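Local coordinates for putative histidine protein kinase (Rhodobacter sphaeroides, PDB 3KYJ) that probably carries phosphate for chemotaxis signalling from receptors to the flagellar motors, here as the phosphotransfer (Hpt) domain of CheA3, at residues P86-I91 with R129-R134. Numbering follows the deposited sequence. Where two conformers were deposited one is given.
Sequences PMDGEI and RSKIAR
Lys-131 and Glu-90 both set CG anti to the backbone N (chi1 -174° and -176°), and these two side chains carry most of the contact. The lysine bends at chi2, then runs out extended to meet Asp-88 tip to tip: NZ gives a hydrogen bond of 2.8 Å to OD2 of Asp-88, on its syn lone pair. The same NZ donates a second salt-bridged hydrogen bond, 3.0 Å, to OE1 of Glu-90, from above the carboxylate plane. OE1 of Glu-90 also accepts from NH1 of Arg-134, 2.9 Å away and almost straight at 177°, from the same face as the lysine, while NH2 of Arg-134 reaches OE2 of Glu-90, so the guanidinium holds the carboxylate end-on. Asp-88 is the N-cap of helix 89-112 in the helical bundle of this Hpt domain: its OD1 accepts from Ile-91 N at 2.8 Å, while OD2 accepts from Lys-131. The salt-bridge network thus ties the start of that helix to helix 122-135. Ser-130, one turn before Arg-134, fixes the rotation of the guanidinium, its OG lying in that plane and bonded by NE at 3.1 Å and more distantly by NH2. The aliphatic part of the lysine also packs closely: CG1 of Ile-91 is 3.5 Å from CE of Lys-131, the two side chains crossing at about a right angle. Ile-91 also packs on Leu-76 and Val-80 of helix 64-82, and Lys-131 touches Ile-94.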
# COMPACT_ATOMS: atom_id res chain seq x y z
N PRO A 86 16.33 14.61 13.12
CA PRO A 86 16.74 15.25 11.87
C PRO A 86 17.18 14.25 10.79
O PRO A 86 17.74 13.18 11.10
CB PRO A 86 17.95 16.11 12.29
CG PRO A 86 17.79 16.30 13.75
CD PRO A 86 17.18 15.02 14.25
N MET A 87 16.89 14.61 9.55
CA MET A 87 17.31 13.82 8.39
C MET A 87 18.78 14.10 8.12
O MET A 87 19.15 14.81 7.18
CB MET A 87 16.43 14.16 7.17
CG MET A 87 16.80 13.44 5.85
SD MET A 87 16.76 11.64 5.85
CE MET A 87 14.99 11.29 5.93
N ASP A 88 19.63 13.55 8.98
CA ASP A 88 21.05 13.84 8.91
C ASP A 88 21.74 13.08 7.78
O ASP A 88 21.14 12.22 7.11
CB ASP A 88 21.74 13.61 10.27
CG ASP A 88 21.88 12.14 10.65
OD1 ASP A 88 22.07 11.28 9.76
OD2 ASP A 88 21.83 11.87 11.86
N GLY A 89 23.00 13.41 7.56
CA GLY A 89 23.75 12.89 6.44
C GLY A 89 23.89 11.38 6.52
O GLY A 89 23.95 10.71 5.50
N GLU A 90 23.93 10.85 7.74
CA GLU A 90 24.08 9.42 7.92
C GLU A 90 22.81 8.68 7.49
O GLU A 90 22.87 7.61 6.85
CB GLU A 90 24.44 9.05 9.36
CG GLU A 90 24.70 7.55 9.51
CD GLU A 90 25.17 7.17 10.90
OE1 GLU A 90 25.01 7.97 11.84
OE2 GLU A 90 25.69 6.04 11.04
N ILE A 91 21.66 9.22 7.87
CA ILE A 91 20.39 8.63 7.44
C ILE A 91 20.33 8.59 5.92
O ILE A 91 19.95 7.57 5.32
CB ILE A 91 19.18 9.37 8.03
CG1 ILE A 91 19.17 9.23 9.55
CG2 ILE A 91 17.90 8.85 7.39
CD1 ILE A 91 17.94 9.79 10.29
N ARG A 129 19.39 -0.96 11.98
CA ARG A 129 19.03 -1.14 13.38
C ARG A 129 19.90 -0.25 14.27
O ARG A 129 19.41 0.28 15.25
CB ARG A 129 19.19 -2.61 13.81
CG ARG A 129 18.18 -3.54 13.19
CD ARG A 129 18.19 -4.92 13.92
NE ARG A 129 17.55 -5.99 13.13
CZ ARG A 129 16.23 -6.06 12.92
NH1 ARG A 129 15.41 -5.15 13.41
NH2 ARG A 129 15.74 -7.05 12.20
N SER A 130 21.17 -0.11 13.91
CA SER A 130 22.11 0.73 14.66
C SER A 130 21.70 2.20 14.62
O SER A 130 21.65 2.85 15.65
CB SER A 130 23.52 0.59 14.07
OG SER A 130 24.38 1.58 14.64
N LYS A 131 21.43 2.73 13.42
CA LYS A 131 21.03 4.12 13.30
C LYS A 131 19.70 4.35 14.02
O LYS A 131 19.55 5.32 14.74
CB LYS A 131 20.94 4.55 11.84
CG LYS A 131 20.66 6.05 11.69
CD LYS A 131 21.67 6.91 12.43
CE LYS A 131 21.60 8.35 11.91
NZ LYS A 131 22.46 9.27 12.70
N ILE A 132 18.75 3.43 13.87
CA ILE A 132 17.47 3.56 14.57
C ILE A 132 17.67 3.67 16.09
O ILE A 132 17.10 4.54 16.75
CB ILE A 132 16.51 2.42 14.20
CG1 ILE A 132 16.01 2.62 12.77
CG2 ILE A 132 15.34 2.36 15.15
CD1 ILE A 132 15.28 1.39 12.19
N ALA A 133 18.52 2.79 16.63
CA ALA A 133 18.79 2.78 18.05
C ALA A 133 19.50 4.07 18.51
O ALA A 133 19.18 4.62 19.56
CB ALA A 133 19.62 1.56 18.41
N ARG A 134 20.47 4.53 17.73
CA ARG A 134 21.30 5.67 18.13
C ARG A 134 20.55 6.98 18.05
O ARG A 134 20.81 7.88 18.83
CB ARG A 134 22.55 5.78 17.27
CG ARG A 134 23.67 4.89 17.72
CD ARG A 134 24.88 5.06 16.84
NE ARG A 134 24.65 4.50 15.52
CZ ARG A 134 24.66 5.18 14.38
NH1 ARG A 134 24.89 6.49 14.38
NH2 ARG A 134 24.43 4.54 13.25